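Local coordinates for protein NAD(FAD)-dependent dehydrogenase, NirB-family (N-terminal domain) (Clostridium acetobutylicum, PDB 3KLJ) that uses a bound FAD to pass electrons from NADH to rubredoxin, feeding the dioxygen-scavenging electron transfer chains of an obligate anaerobe, at residues L65-K68 / N69-E73; S87-P90 / N91-L94; G215-I218 / R219-V223. One frame throughout, in Å; residues are numbered along the deposited sequence. Where two conformers were deposited one is given.

Interaction 1 (L65-K68 / N69-E73); sequences LIKK and NDWYE
Lys67 and Trp71 pack against each other where a loop of the FAD-binding domain turns into helix 69-74, a surface element of this glutathione-reductase-type fold. The apolar part is a CH-pi contact: CD of Lys67 sits 3.6 Å from the centroid of the five-membered ring of Trp71, only 6° off the ring normal. Two torsions bring the groups together. The indole leaves its backbone N in the anti direction (chi1 -174°), turning back toward the loop, while the lysine chain bends at chi2 (-71°) and then runs extended over the indole face, CG lying toward the rim and NZ carried past NE1. Trp71 in turn lays CE3 over the centre of one face of the Tyr72 ring, and Phe22 of helix 19-28 touches Lys67, Trp71 and Tyr72 alike.

Backbone polar contacts are few. Trp71 N donates to Lys68 O over 3.0 Å, joining the start of the helical region to the loop. The carbonyl of Lys67 meets the Tyr72 ring at its edge, Lys67 O to Tyr72 CE2 being 3.6 Å.

One water links loop and helix through the phenol end of Tyr72, accepting from Lys67 N at 2.9 Å and from Tyr72 OH at 2.7 Å.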
ATOM      1  N   LEU A  65      15.201  -8.499   0.823  1.00 14.35           N
ATOM      2  CA  LEU A  65      15.373  -8.275   2.269  1.00 14.61           C
ATOM      3  C   LEU A  65      15.988  -6.895   2.512  1.00 14.35           C
ATOM      4  O   LEU A  65      16.915  -6.494   1.801  1.00 13.14           O
ATOM      5  CB  LEU A  65      16.281  -9.366   2.892  1.00 14.51           C
ATOM      6  CG  LEU A  65      15.765 -10.812   2.974  1.00 14.69           C
ATOM      7  CD1 LEU A  65      16.817 -11.809   3.520  1.00 14.67           C
ATOM      8  CD2 LEU A  65      14.477 -10.884   3.777  1.00 14.34           C
ATOM      9  N   ILE A  66      15.471  -6.174   3.503  1.00 14.64           N
ATOM     10  CA  ILE A  66      16.037  -4.868   3.859  1.00 15.23           C
ATOM     11  C   ILE A  66      17.427  -5.057   4.488  1.00 15.46           C
ATOM     12  O   ILE A  66      18.411  -4.438   4.063  1.00 14.35           O
ATOM     13  CB  ILE A  66      15.108  -4.022   4.790  1.00 15.31           C
ATOM     14  CG1 ILE A  66      13.733  -3.772   4.139  1.00 15.22           C
ATOM     15  CG2 ILE A  66      15.761  -2.677   5.078  1.00 16.72           C
ATOM     16  CD1 ILE A  66      12.644  -3.125   5.107  1.00 14.07           C
ATOM     17  N   LYS A  67      17.495  -5.915   5.505  1.00 15.93           N
ATOM     18  CA  LYS A  67      18.766  -6.277   6.120  1.00 16.43           C
ATOM     19  C   LYS A  67      18.858  -7.782   6.192  1.00 16.89           C
ATOM     20  O   LYS A  67      17.845  -8.459   6.386  1.00 17.10           O
ATOM     21  CB  LYS A  67      18.884  -5.701   7.537  1.00 16.33           C
ATOM     22  CG  LYS A  67      18.774  -4.179   7.626  1.00 16.92           C
ATOM     23  CD  LYS A  67      19.987  -3.458   7.055  1.00 16.26           C
ATOM     24  CE  LYS A  67      19.736  -1.954   7.102  1.00 16.31           C
ATOM     25  NZ  LYS A  67      20.866  -1.195   6.536  1.00 14.68           N
ATOM     26  N   LYS A  68      20.073  -8.295   6.047  1.00 17.27           N
ATOM     27  CA  LYS A  68      20.343  -9.729   6.190  1.00 17.98           C
ATOM     28  C   LYS A  68      20.449 -10.117   7.663  1.00 18.07           C
ATOM     29  O   LYS A  68      20.513  -9.242   8.535  1.00 18.22           O
ATOM     30  CB  LYS A  68      21.620 -10.110   5.428  1.00 18.35           C
ATOM     31  CG  LYS A  68      21.632  -9.651   3.970  1.00 18.92           C
ATOM     32  CD  LYS A  68      21.168 -10.741   3.008  1.00 22.06           C
ATOM     33  CE  LYS A  68      21.122 -10.228   1.573  1.00 22.35           C
ATOM     34  NZ  LYS A  68      21.679 -11.224   0.601  1.00 24.69           N
ATOM     35  N   ASN A  69      20.443 -11.422   7.933  1.00 17.98           N
ATOM     36  CA  ASN A  69      20.503 -11.958   9.303  0.50 18.18           C
ATOM     37  C   ASN A  69      21.576 -11.321  10.174  1.00 18.21           C
ATOM     38  O   ASN A  69      21.314 -10.946  11.319  1.00 17.80           O
ATOM     39  CB  ASN A  69      20.714 -13.478   9.279  0.50 18.22           C
ATOM     40  CG  ASN A  69      19.417 -14.248   9.404  0.50 18.51           C
ATOM     41  OD1 ASN A  69      18.943 -14.519  10.507  0.50 18.58           O
ATOM     42  ND2 ASN A  69      18.839 -14.614   8.267  0.50 19.02           N
ATOM     43  N   ASP A  70      22.785 -11.216   9.614  1.00 18.30           N
ATOM     44  CA  ASP A  70      23.944 -10.702  10.341  0.50 18.53           C
ATOM     45  C   ASP A  70      23.725  -9.307  10.930  1.00 18.60           C
ATOM     46  O   ASP A  70      24.292  -8.974  11.969  1.00 18.62           O
ATOM     47  CB  ASP A  70      25.187 -10.709   9.447  0.50 18.71           C
ATOM     48  CG  ASP A  70      26.470 -10.794  10.244  0.50 18.75           C
ATOM     49  OD1 ASP A  70      26.396 -11.041  11.468  0.50 19.26           O
ATOM     50  OD2 ASP A  70      27.549 -10.614   9.650  0.50 19.25           O
ATOM     51  N   TRP A  71      22.895  -8.501  10.277  1.00 18.68           N
ATOM     52  CA  TRP A  71      22.619  -7.159  10.762  1.00 18.53           C
ATOM     53  C   TRP A  71      21.879  -7.183  12.097  1.00 18.79           C
ATOM     54  O   TRP A  71      22.217  -6.418  13.002  1.00 18.72           O
ATOM     55  CB  TRP A  71      21.831  -6.370   9.720  1.00 18.58           C
ATOM     56  CG  TRP A  71      21.631  -4.934  10.062  1.00 18.39           C
ATOM     57  CD1 TRP A  71      22.455  -3.892   9.746  1.00 18.62           C
ATOM     58  CD2 TRP A  71      20.525  -4.372  10.778  1.00 18.32           C
ATOM     59  NE1 TRP A  71      21.929  -2.713  10.224  1.00 18.78           N
ATOM     60  CE2 TRP A  71      20.747  -2.981  10.864  1.00 17.80           C
ATOM     61  CE3 TRP A  71      19.372  -4.912  11.363  1.00 18.43           C
ATOM     62  CZ2 TRP A  71      19.857  -2.118  11.509  1.00 19.24           C
ATOM     63  CZ3 TRP A  71      18.479  -4.052  11.998  1.00 19.86           C
ATOM     64  CH2 TRP A  71      18.729  -2.669  12.064  1.00 18.94           C
ATOM     65  N   TYR A  72      20.868  -8.047  12.209  1.00 19.12           N
ATOM     66  CA  TYR A  72      20.073  -8.161  13.441  1.00 19.43           C
ATOM     67  C   TYR A  72      20.883  -8.736  14.596  1.00 20.03           C
ATOM     68  O   TYR A  72      20.662  -8.360  15.755  1.00 20.15           O
ATOM     69  CB  TYR A  72      18.803  -8.993  13.219  1.00 19.31           C
ATOM     70  CG  TYR A  72      17.847  -8.376  12.227  1.00 18.64           C
ATOM     71  CD1 TYR A  72      16.864  -7.480  12.639  1.00 18.08           C
ATOM     72  CD2 TYR A  72      17.944  -8.677  10.863  1.00 18.92           C
ATOM     73  CE1 TYR A  72      15.991  -6.906  11.719  1.00 18.75           C
ATOM     74  CE2 TYR A  72      17.085  -8.101   9.932  1.00 18.68           C
ATOM     75  CZ  TYR A  72      16.115  -7.223  10.364  1.00 18.15           C
ATOM     76  OH  TYR A  72      15.273  -6.676   9.439  1.00 17.67           O
ATOM     77  N   GLU A  73      21.809  -9.644  14.278  1.00 20.57           N
ATOM     78  CA  GLU A  73      22.711 -10.229  15.277  1.00 21.66           C
ATOM     79  C   GLU A  73      23.773  -9.236  15.758  1.00 21.85           C
ATOM     80  O   GLU A  73      23.976  -9.078  16.964  1.00 21.91           O
ATOM     81  CB  GLU A  73      23.378 -11.507  14.742  1.00 21.95           C
ATOM     82  CG  GLU A  73      22.506 -12.752  14.863  1.00 23.73           C
ATOM     83  CD  GLU A  73      23.184 -14.008  14.349  1.00 26.43           C
ATOM     84  OE1 GLU A  73      24.406 -14.183  14.567  1.00 26.04           O
ATOM     85  OE2 GLU A  73      22.483 -14.832  13.725  1.00 28.47           O
TER
HETATM   86  O   HOH W   1      15.445  -7.524   6.864  1.00 13.24           O

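Interaction 2 (S87-P90 / N91-L94)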
ATOM      1  N   SER A  87      -3.349 -11.748  21.004  1.00 21.78           N
ATOM      2  CA  SER A  87      -3.941 -10.989  22.113  1.00 22.00           C
ATOM      3  C   SER A  87      -2.972  -9.962  22.673  1.00 21.55           C
ATOM      4  O   SER A  87      -1.757 -10.168  22.645  1.00 21.56           O
ATOM      5  CB  SER A  87      -4.342 -11.929  23.257  1.00 22.14           C
ATOM      6  OG  SER A  87      -5.705 -12.282  23.189  1.00 23.63           O
ATOM      7  N   ILE A  88      -3.524  -8.864  23.186  1.00 21.17           N
ATOM      8  CA  ILE A  88      -2.768  -7.881  23.956  1.00 20.87           C
ATOM      9  C   ILE A  88      -3.478  -7.642  25.290  1.00 20.80           C
ATOM     10  O   ILE A  88      -4.690  -7.413  25.323  1.00 20.42           O
ATOM     11  CB  ILE A  88      -2.595  -6.515  23.217  1.00 20.85           C
ATOM     12  CG1 ILE A  88      -1.950  -6.691  21.843  1.00 20.06           C
ATOM     13  CG2 ILE A  88      -1.734  -5.561  24.056  1.00 21.28           C
ATOM     14  CD1 ILE A  88      -2.039  -5.436  20.958  1.00 21.08           C
ATOM     15  N   ASP A  89      -2.709  -7.707  26.376  1.00 20.67           N
ATOM     16  CA  ASP A  89      -3.171  -7.354  27.718  1.00 21.18           C
ATOM     17  C   ASP A  89      -2.406  -6.104  28.195  1.00 21.32           C
ATOM     18  O   ASP A  89      -1.361  -6.212  28.840  1.00 21.44           O
ATOM     19  CB  ASP A  89      -2.974  -8.552  28.658  1.00 20.98           C
ATOM     20  CG  ASP A  89      -3.302  -8.242  30.108  1.00 21.42           C
ATOM     21  OD1 ASP A  89      -3.025  -9.119  30.948  1.00 21.60           O
ATOM     22  OD2 ASP A  89      -3.831  -7.150  30.422  1.00 22.42           O
ATOM     23  N   PRO A  90      -2.925  -4.907  27.859  1.00 21.69           N
ATOM     24  CA  PRO A  90      -2.238  -3.643  28.131  1.00 21.70           C
ATOM     25  C   PRO A  90      -1.905  -3.329  29.581  1.00 21.87           C
ATOM     26  O   PRO A  90      -0.891  -2.668  29.820  1.00 21.62           O
ATOM     27  CB  PRO A  90      -3.217  -2.604  27.590  1.00 22.18           C
ATOM     28  CG  PRO A  90      -3.835  -3.309  26.411  1.00 21.93           C
ATOM     29  CD  PRO A  90      -4.073  -4.701  26.954  1.00 21.91           C
ATOM     30  N   ASN A  91      -2.738  -3.767  30.530  1.00 21.78           N
ATOM     31  CA  ASN A  91      -2.526  -3.463  31.947  0.50 21.92           C
ATOM     32  C   ASN A  91      -1.414  -4.302  32.572  1.00 21.87           C
ATOM     33  O   ASN A  91      -0.723  -3.859  33.491  1.00 22.30           O
ATOM     34  CB  ASN A  91      -3.826  -3.627  32.744  0.50 22.02           C
ATOM     35  CG  ASN A  91      -4.902  -2.654  32.310  0.50 22.00           C
ATOM     36  OD1 ASN A  91      -5.175  -1.669  32.991  0.50 23.00           O
ATOM     37  ND2 ASN A  91      -5.514  -2.922  31.168  0.50 22.89           N
ATOM     38  N   ASN A  92      -1.259  -5.527  32.075  1.00 21.35           N
ATOM     39  CA  ASN A  92      -0.184  -6.416  32.518  1.00 21.14           C
ATOM     40  C   ASN A  92       1.009  -6.382  31.560  1.00 21.16           C
ATOM     41  O   ASN A  92       2.042  -7.018  31.808  1.00 21.15           O
ATOM     42  CB  ASN A  92      -0.695  -7.850  32.671  1.00 21.08           C
ATOM     43  CG  ASN A  92      -1.597  -8.024  33.876  1.00 21.32           C
ATOM     44  OD1 ASN A  92      -2.793  -8.272  33.737  1.00 21.65           O
ATOM     45  ND2 ASN A  92      -1.028  -7.893  35.069  1.00 20.92           N
ATOM     46  N   LYS A  93       0.849  -5.627  30.477  1.00 20.86           N
ATOM     47  CA  LYS A  93       1.869  -5.474  29.442  1.00 21.09           C
ATOM     48  C   LYS A  93       2.334  -6.830  28.913  1.00 20.74           C
ATOM     49  O   LYS A  93       3.528  -7.123  28.873  1.00 20.85           O
ATOM     50  CB  LYS A  93       3.038  -4.615  29.945  1.00 21.16           C
ATOM     51  CG  LYS A  93       2.652  -3.162  30.219  1.00 21.84           C
ATOM     52  CD  LYS A  93       3.876  -2.281  30.403  1.00 21.71           C
ATOM     53  CE  LYS A  93       3.520  -0.809  30.244  1.00 20.82           C
ATOM     54  NZ  LYS A  93       4.721   0.052  30.411  1.00 18.57           N
ATOM     55  N   LEU A  94       1.364  -7.650  28.513  1.00 20.42           N
ATOM     56  CA  LEU A  94       1.633  -8.992  28.008  1.00 20.25           C
ATOM     57  C   LEU A  94       0.986  -9.172  26.643  1.00 20.13           C
ATOM     58  O   LEU A  94      -0.188  -8.835  26.452  1.00 20.14           O
ATOM     59  CB  LEU A  94       1.114 -10.068  28.977  1.00 20.22           C
ATOM     60  CG  LEU A  94       1.646 -10.170  30.418  1.00 20.77           C
ATOM     61  CD1 LEU A  94       0.858 -11.207  31.219  1.00 21.09           C
ATOM     62  CD2 LEU A  94       3.122 -10.517  30.456  1.00 21.64           C
TER
HETATM   63  O   HOH W   2      -5.889  -5.237  29.913  1.00 18.94           O
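Asp89 and Leu94 face each other as an antiparallel hydrogen-bonded pair, Asp89 N to Leu94 O at 2.8 Å and Leu94 N to Asp89 O at 3.1 Å, where strand 85-89 turns back into strand 94-97. Lys93 and Leu94 together oppose Asp89, which makes this a G1 beta bulge. Lys93 takes the bulge's first position with positive phi and psi (54° and 52°), although it is not a glycine.

The Asp89 side chain reaches into the turn. With CG anti to the backbone N (chi1 175°), the carboxylate is brought beside the loop, where OD2 receives a weak bond from Asn92 N at 3.5 Å. The same amide also makes a weak bond to Asp89 O at 3.3 Å, so main chain and side chain of one aspartate share it. A water bridges the carboxylate to the side chain two residues on: it donates to Asp89 OD2 over 2.9 Å and, in one of the two conformers of Asn91, accepts from Asn91 ND2 over 2.7 Å, a second leg that is less certain for that reason. CB of Asn92 lies close to the other carboxylate oxygen, 3.2 Å from Asp89 OD1. CG of Lys93 lies 3.6 Å from Pro90 O, the carbonyl that precedes the turn's two asparagines.

Beyond the turn, Lys93 extends to Asp259 in a salt bridge and to the carbonyl of Glu106, while its backbone pairs with Tyr105. Ile88 packs on Leu108 and Ile110 of strand 107-110, so the hairpin of the three-stranded antiparallel sheet lies against the parallel sheet of the FAD-binding domain.

Interaction 3 (G215-I218 / R219-V223)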
ATOM      1  N   GLY A 215     -16.619 -17.934 -17.130  1.00 17.29           N
ATOM      2  CA  GLY A 215     -16.199 -19.238 -16.636  1.00 17.25           C
ATOM      3  C   GLY A 215     -14.985 -19.817 -17.340  1.00 17.28           C
ATOM      4  O   GLY A 215     -14.009 -20.225 -16.666  1.00 17.28           O
ATOM      5  N   ASP A 216     -15.045 -19.840 -18.688  1.00 17.31           N
ATOM      6  CA  ASP A 216     -13.979 -20.445 -19.504  1.00 17.24           C
ATOM      7  C   ASP A 216     -12.605 -19.814 -19.258  1.00 17.04           C
ATOM      8  O   ASP A 216     -11.608 -20.527 -19.101  1.00 16.98           O
ATOM      9  CB  ASP A 216     -14.326 -20.390 -20.998  1.00 17.18           C
ATOM     10  CG  ASP A 216     -15.446 -21.348 -21.381  1.00 17.62           C
ATOM     11  OD1 ASP A 216     -15.767 -22.259 -20.581  0.50 17.56           O
ATOM     12  OD2 ASP A 216     -16.004 -21.191 -22.499  0.50 17.87           O
ATOM     13  N   LEU A 217     -12.558 -18.483 -19.219  1.00 16.90           N
ATOM     14  CA  LEU A 217     -11.312 -17.773 -18.951  1.00 16.76           C
ATOM     15  C   LEU A 217     -10.876 -17.946 -17.497  1.00 16.56           C
ATOM     16  O   LEU A 217      -9.703 -18.217 -17.234  1.00 16.70           O
ATOM     17  CB  LEU A 217     -11.433 -16.286 -19.317  1.00 17.03           C
ATOM     18  CG  LEU A 217     -10.237 -15.361 -19.040  1.00 17.70           C
ATOM     19  CD1 LEU A 217      -8.957 -15.873 -19.711  1.00 19.10           C
ATOM     20  CD2 LEU A 217     -10.549 -13.941 -19.514  1.00 17.24           C
ATOM     21  N   ILE A 218     -11.816 -17.795 -16.566  1.00 16.21           N
ATOM     22  CA  ILE A 218     -11.531 -17.982 -15.138  1.00 15.75           C
ATOM     23  C   ILE A 218     -10.961 -19.375 -14.831  1.00 15.73           C
ATOM     24  O   ILE A 218      -9.922 -19.494 -14.175  1.00 15.50           O
ATOM     25  CB  ILE A 218     -12.758 -17.625 -14.250  1.00 15.73           C
ATOM     26  CG1 ILE A 218     -12.848 -16.095 -14.099  1.00 16.34           C
ATOM     27  CG2 ILE A 218     -12.655 -18.274 -12.877  1.00 15.31           C
ATOM     28  CD1 ILE A 218     -14.143 -15.574 -13.490  1.00 16.60           C
ATOM     29  N   ARG A 219     -11.632 -20.410 -15.346  1.00 15.61           N
ATOM     30  CA  ARG A 219     -11.230 -21.805 -15.158  1.00 15.73           C
ATOM     31  C   ARG A 219      -9.801 -22.072 -15.641  1.00 15.44           C
ATOM     32  O   ARG A 219      -8.989 -22.728 -14.906  1.00 15.62           O
ATOM     33  CB  ARG A 219     -12.202 -22.715 -15.913  1.00 15.79           C
ATOM     34  CG  ARG A 219     -12.686 -23.930 -15.149  1.00 17.04           C
ATOM     35  CD  ARG A 219     -13.807 -24.654 -15.916  1.00 18.51           C
ATOM     36  NE  ARG A 219     -14.983 -23.795 -16.125  1.00 19.42           N
ATOM     37  CZ  ARG A 219     -15.458 -23.431 -17.321  1.00 19.88           C
ATOM     38  NH1 ARG A 219     -14.877 -23.851 -18.464  1.00 20.56           N
ATOM     39  NH2 ARG A 219     -16.532 -22.646 -17.376  1.00 20.29           N
ATOM     40  N   SER A 220      -9.504 -21.551 -16.876  1.00 15.53           N
ATOM     41  CA  SER A 220      -8.221 -21.811 -17.532  1.00 15.16           C
ATOM     42  C   SER A 220      -7.084 -20.898 -17.061  1.00 14.93           C
ATOM     43  O   SER A 220      -5.951 -21.040 -17.527  1.00 14.98           O
ATOM     44  CB  SER A 220      -8.370 -21.722 -19.058  1.00 15.11           C
ATOM     45  OG  SER A 220      -8.743 -20.418 -19.462  1.00 14.89           O
ATOM     46  N   SER A 221      -7.380 -19.977 -16.141  1.00 14.47           N
ATOM     47  CA  SER A 221      -6.373 -19.036 -15.643  1.00 14.14           C
ATOM     48  C   SER A 221      -6.020 -19.229 -14.172  1.00 14.04           C
ATOM     49  O   SER A 221      -6.808 -19.768 -13.391  1.00 13.72           O
ATOM     50  CB  SER A 221      -6.843 -17.589 -15.824  1.00 14.02           C
ATOM     51  OG  SER A 221      -7.334 -17.359 -17.126  1.00 13.69           O
ATOM     52  N   CYS A 222      -4.827 -18.771 -13.807  1.00 13.89           N
ATOM     53  CA  CYS A 222      -4.504 -18.514 -12.411  1.00 14.29           C
ATOM     54  C   CYS A 222      -5.213 -17.204 -12.062  1.00 13.89           C
ATOM     55  O   CYS A 222      -4.963 -16.174 -12.687  1.00 13.40           O
ATOM     56  CB  CYS A 222      -2.989 -18.405 -12.226  1.00 14.29           C
ATOM     57  SG  CYS A 222      -2.446 -17.596 -10.708  1.00 15.74           S
ATOM     58  N   VAL A 223      -6.131 -17.255 -11.099  1.00 13.95           N
ATOM     59  CA  VAL A 223      -6.950 -16.082 -10.799  1.00 14.18           C
ATOM     60  C   VAL A 223      -6.469 -15.359  -9.545  1.00 13.89           C
ATOM     61  O   VAL A 223      -6.371 -15.935  -8.452  1.00 14.02           O
ATOM     62  CB  VAL A 223      -8.493 -16.372 -10.794  1.00 14.22           C
ATOM     63  CG1 VAL A 223      -8.854 -17.476 -11.800  1.00 14.61           C
ATOM     64  CG2 VAL A 223      -8.993 -16.738  -9.427  1.00 15.34           C
TER
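The guanidinium of Arg219 lies with one face over the backbone of Gly215, whose O is 3.4 Å above its plane toward the rim, and its amino groups meet the carboxylate of Asp216. This is the short helix 215-220 of the NADH-binding domain, running into strand 222-225 of the parallel Rossmann-type sheet. Asp216 and Arg219 lie side by side and point the same way, yet their flat groups stand nearly perpendicular, 84° apart, so the salt bridge is not a coplanar two-oxygen pair. OD1 alone serves both nitrogens: Arg219 NH1 is 2.8 Å from Asp216 OD1, on its anti lone pair and 15° out of the guanidinium plane, and NH2 adds a weak bond to the same oxygen. A bend at chi3 (-61°) folds the arginine back along the helix to reach it.

The helical backbone continues with Arg219 N to Gly215 O at 2.7 Å and Ser220 N to Asp216 O at 3.2 Å. It then tightens: Ser221 N donates to Ile218 O, a partner only three residues back. Ser220 OG is 2.9 Å from Asp216 O but also near Leu217 O, and its proton may go to either.

From helix to strand, Ile218 crosses Val223 obliquely, Ile218 CG2 lying 4.0 Å from Val223 CG1. Phe150 of strand 149-152 touches Leu217, Ile218 and Ser221, and Cys222 pairs through its backbone with Lys148 and Phe150. Ser221, its OG anti to the carbonyl carbon, turns the hydroxyl back onto the helix, where it donates to Leu217; the 2.5 Å between Ser221 OG and Leu217 O is very short for a hydrogen bond, and its exact length is doubtful.

In the fold
From the N terminus the three contacts follow in series, neither nested nor crossing, and none touches another. Interaction 1 comes first, closing the turn from the loop after helix 51-56 into helix 69-74, beside helix 19-28. Interaction 2 follows at the hairpin joining strands 85-89 and 94-97, its nearest atoms about 20 Å from those of interaction 1. Both belong to the FAD-binding domain, at separate places on its surface. Interaction 3 lies much later, in the NADH-binding domain, and closes the passage from helix 215-220 into strand 222-225. Its centre is about 40 Å from that of interaction 1 and about 46 Å from that of interaction 2.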